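Local coordinates for V-type ATP synthase alpha chain (Thermoplasma volcanium, PDB 4O1S), which carries an intein splicing domain of the H-int clan, a compact and mostly beta-stranded fold, in the chain of a V-type ATPase subunit, at residues T19-I22 and K23-Y26; S27-R30 and K31-D34. All blocks are in the same frame, centred on the assembly; numbering follows the deposited sequence.

Interaction 1. Residues T19-I22 and K23-Y26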
# COMPACT_ATOMS: atom_id res chain seq x y z
N THR A 19 -8.45 -11.75 -0.14
CA THR A 19 -7.49 -10.92 0.53
C THR A 19 -6.21 -11.72 0.53
O THR A 19 -6.23 -12.91 0.79
CB THR A 19 -7.90 -10.65 1.96
OG1 THR A 19 -9.27 -10.28 1.97
CG2 THR A 19 -7.09 -9.54 2.54
N ILE A 20 -5.10 -11.06 0.23
CA ILE A 20 -3.82 -11.74 0.19
C ILE A 20 -2.70 -10.81 0.65
O ILE A 20 -2.68 -9.60 0.36
CB ILE A 20 -3.54 -12.29 -1.24
CG1 ILE A 20 -2.39 -13.28 -1.21
CG2 ILE A 20 -3.22 -11.17 -2.23
CD1 ILE A 20 -2.14 -13.89 -2.56
N LYS A 21 -1.78 -11.39 1.42
CA LYS A 21 -0.61 -10.66 1.87
C LYS A 21 0.28 -10.43 0.67
O LYS A 21 0.47 -11.34 -0.15
CB LYS A 21 0.14 -11.47 2.91
CG LYS A 21 -0.55 -11.58 4.25
CD LYS A 21 0.31 -12.37 5.20
CE LYS A 21 -0.50 -13.08 6.25
NZ LYS A 21 0.28 -14.23 6.74
N ILE A 22 0.83 -9.22 0.54
CA ILE A 22 1.63 -8.88 -0.64
C ILE A 22 2.83 -9.82 -0.85
O ILE A 22 3.16 -10.18 -1.97
CB ILE A 22 2.04 -7.39 -0.66
CG1 ILE A 22 2.58 -7.00 -2.04
CG2 ILE A 22 3.05 -7.07 0.45
CD1 ILE A 22 2.46 -5.46 -2.35
N LYS A 23 3.45 -10.28 0.23
CA LYS A 23 4.59 -11.18 0.06
C LYS A 23 4.17 -12.53 -0.53
O LYS A 23 4.95 -13.15 -1.26
CB LYS A 23 5.33 -11.37 1.39
CG LYS A 23 4.62 -12.30 2.36
CD LYS A 23 5.41 -12.33 3.65
CE LYS A 23 4.77 -13.25 4.66
NZ LYS A 23 4.29 -14.48 3.97
N ASP A 24 2.95 -12.97 -0.23
CA ASP A 24 2.47 -14.24 -0.77
C ASP A 24 2.12 -14.11 -2.25
O ASP A 24 2.44 -14.99 -3.07
CB ASP A 24 1.27 -14.76 0.02
CG ASP A 24 1.63 -15.12 1.45
OD1 ASP A 24 2.83 -15.39 1.71
OD2 ASP A 24 0.72 -15.10 2.32
N LEU A 25 1.45 -13.00 -2.56
CA LEU A 25 1.09 -12.67 -3.93
C LEU A 25 2.35 -12.60 -4.79
O LEU A 25 2.41 -13.19 -5.87
CB LEU A 25 0.39 -11.32 -3.95
CG LEU A 25 0.21 -10.71 -5.34
CD1 LEU A 25 -0.60 -11.66 -6.21
CD2 LEU A 25 -0.47 -9.37 -5.24
N TYR A 26 3.34 -11.88 -4.30
CA TYR A 26 4.61 -11.75 -4.99
C TYR A 26 5.23 -13.12 -5.25
O TYR A 26 5.69 -13.43 -6.36
CB TYR A 26 5.59 -10.89 -4.18
CG TYR A 26 6.85 -10.56 -4.98
CD1 TYR A 26 6.91 -9.42 -5.80
CD2 TYR A 26 7.97 -11.40 -4.94
CE1 TYR A 26 8.05 -9.14 -6.54
CE2 TYR A 26 9.10 -11.13 -5.68
CZ TYR A 26 9.13 -10.00 -6.48
OH TYR A 26 10.26 -9.74 -7.21
O HOH W 1 -1.62 -14.11 2.11
O HOH W 2 1.14 -15.99 4.78

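Interaction 2. Residues S27-R30 and K31-D34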
# COMPACT_ATOMS: atom_id res chain seq x y z
N SER A 27 5.24 -13.95 -4.22
CA SER A 27 5.97 -15.20 -4.28
C SER A 27 5.35 -16.11 -5.32
O SER A 27 6.04 -16.81 -6.08
CB SER A 27 5.90 -15.88 -2.92
OG SER A 27 6.80 -16.96 -2.89
N SER A 28 4.02 -16.09 -5.34
CA SER A 28 3.24 -16.92 -6.25
C SER A 28 3.46 -16.48 -7.70
O SER A 28 3.73 -17.31 -8.58
CB SER A 28 1.77 -16.82 -5.88
OG SER A 28 1.00 -17.62 -6.77
N GLU A 29 3.35 -15.18 -7.94
CA GLU A 29 3.51 -14.63 -9.26
C GLU A 29 4.94 -14.83 -9.77
O GLU A 29 5.18 -14.98 -10.96
CB GLU A 29 3.15 -13.14 -9.24
CG GLU A 29 1.68 -12.89 -8.96
CD GLU A 29 0.82 -13.34 -10.11
OE1 GLU A 29 1.36 -13.51 -11.22
OE2 GLU A 29 -0.39 -13.55 -9.91
N ARG A 30 5.88 -14.88 -8.84
CA ARG A 30 7.27 -15.02 -9.19
C ARG A 30 7.55 -16.35 -9.89
O ARG A 30 8.41 -16.44 -10.76
CB ARG A 30 8.13 -14.85 -7.94
CG ARG A 30 9.58 -14.65 -8.26
CD ARG A 30 10.41 -14.46 -7.01
NE ARG A 30 11.79 -14.18 -7.38
CZ ARG A 30 12.75 -15.09 -7.45
NH1 ARG A 30 12.50 -16.35 -7.15
NH2 ARG A 30 13.96 -14.74 -7.82
N LYS A 31 6.79 -17.38 -9.53
CA LYS A 31 6.99 -18.73 -10.08
C LYS A 31 6.34 -18.96 -11.43
O LYS A 31 6.68 -19.93 -12.11
CB LYS A 31 6.35 -19.77 -9.17
CG LYS A 31 6.78 -19.75 -7.75
CD LYS A 31 6.18 -20.97 -7.08
CE LYS A 31 6.76 -21.14 -5.71
NZ LYS A 31 6.96 -19.80 -5.08
N LYS A 32 5.36 -18.13 -11.79
CA LYS A 32 4.60 -18.37 -13.02
C LYS A 32 5.44 -18.25 -14.31
O LYS A 32 6.12 -17.23 -14.52
CB LYS A 32 3.41 -17.43 -13.06
CG LYS A 32 2.33 -17.76 -12.03
CD LYS A 32 1.44 -16.56 -11.80
CE LYS A 32 -0.01 -16.93 -11.67
NZ LYS A 32 -0.15 -17.84 -10.51
N GLU A 33 5.41 -19.30 -15.16
CA GLU A 33 6.12 -19.32 -16.47
C GLU A 33 5.72 -18.13 -17.38
O GLU A 33 6.57 -17.51 -18.01
CB GLU A 33 5.92 -20.66 -17.18
CG GLU A 33 5.90 -20.55 -18.72
CD GLU A 33 4.47 -20.51 -19.30
OE1 GLU A 33 3.51 -20.42 -18.51
OE2 GLU A 33 4.31 -20.58 -20.54
N ASP A 34 4.42 -17.87 -17.43
CA ASP A 34 3.79 -16.65 -17.91
C ASP A 34 4.55 -15.32 -17.72
O ASP A 34 4.47 -14.42 -18.57
CB ASP A 34 2.47 -16.51 -17.12
CG ASP A 34 1.26 -16.85 -17.93
OD1 ASP A 34 1.43 -17.37 -19.06
OD2 ASP A 34 0.13 -16.61 -17.41
O HOH W 3 8.92 -17.79 -4.95

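Interaction 1. Residues T19-I22 and K23-Y26
Lys21 and Asp24 meet where strand 19-21 turns directly into helix 22-31, with Lys21 in the N-cap position. Lys21 O accepts from Leu25 N at 3.1 Å in a nearly straight bond (170°), and Asp24 N adds a weak one; Tyr26 N then reaches Ile22 O at 2.9 Å, so the alpha-helical pattern is running from the first turn.

The polar side chains of Asp24 and Lys21 run alongside each other in the same direction. Their charged ends stay 4.5 Å apart (Lys21 NZ to Asp24 OD2), bridged by a water that accepts from NZ and donates to OD2. Another water links OD2 to Lys21 N. Asp24 OD1 pairs with Lys23 NZ in a 2.8 Å salt bridge, met on its syn side but 32° out of the carboxylate plane. The carboxylate is thus held by one lysine directly and by Lys21 through two waters.

With Ile20 CG1 anti to its own N (chi1 -166°), the apolar side chains of Ile20 and Leu25 cross at about a right angle, Ile20 CD1 3.9 Å from Leu25 CB.

Beyond the turn, Ile20 pairs through its backbone with Val12 of strand 11-13, while Leu25 packs on Ile52 and Tyr26 on Ile46 of strand 43-58.

Interaction 2. Residues S27-R30 and K31-D34
Lys31 and Lys32 fold back over the last turn of helix 22-31, at its C-terminal end, where the backbone bonds shorten from i+4 to i+3. Lys31 N donates to Ser28 O at 3.2 Å and Lys32 N to Glu29 O at 3.3 Å. Both bonds span three residues instead of the four of an alpha-helix, and both donors sit well above the carbonyl plane, 61° out of it for Ser28 O, as expected where a turn tightens. Glu29 O is shared with the side-chain amide of Asn35, which ties the departing chain to the same carbonyl.

Lys32 runs past the carboxylate of Glu29 without pairing with it. Glu29 reaches it because its chain bends at chi2 (-68°), and the two side chains then pass at a slant. The carboxylate of Glu29 lies against the CD and CE methylenes of Lys32, with Glu29 OE1 closest, 3.1 Å from Lys32 CD. That same OE1 is also hydrogen-bonded to a residue adjoining these segments. Lys32 NZ remains 4.3 Å from Glu29 OE2, too far for a salt bridge, though the opposite charges probably still attract. Glu29 itself is buried, its side chain resting on Leu48 and Ile52 of strand 43-58.

Lys31 runs back along the helix on a different side, toward Ser27. Its CG lies anti to its carbonyl carbon and passes 3.5 Å from Ser27 O; a bend at chi4 (37°) then curls the ammonium group round to that oxygen. The direct bond is weak, with Lys31 NZ 3.3 Å from Ser27 O. A water strengthens the link: it accepts from Lys31 NZ at 2.8 Å and donates to Ser27 O, so this one carbonyl receives both the ammonium group and the water that the ammonium group itself holds.

In the fold
Interactions 1 and 2 are the two ends of one short helix, 22-31, with centres about 12 Å apart. Their segments adjoin in the sequence and otherwise do not touch. The start is the deeper end: the centre of interaction 1 lies about 12 Å from the centre of the chain, against about 21 Å for interaction 2, and burial falls accordingly. Strand 43-58 is touched by residues of both contacts. Ile52 touches Leu25 from the first and Glu29 from the second, Ile46 touches Tyr26 and Arg30, and Glu44 OE1 is hydrogen-bonded to Tyr26 OH and forms a salt bridge with Arg30 NE. The helix thus lies along a beta framework within the intein splicing domain.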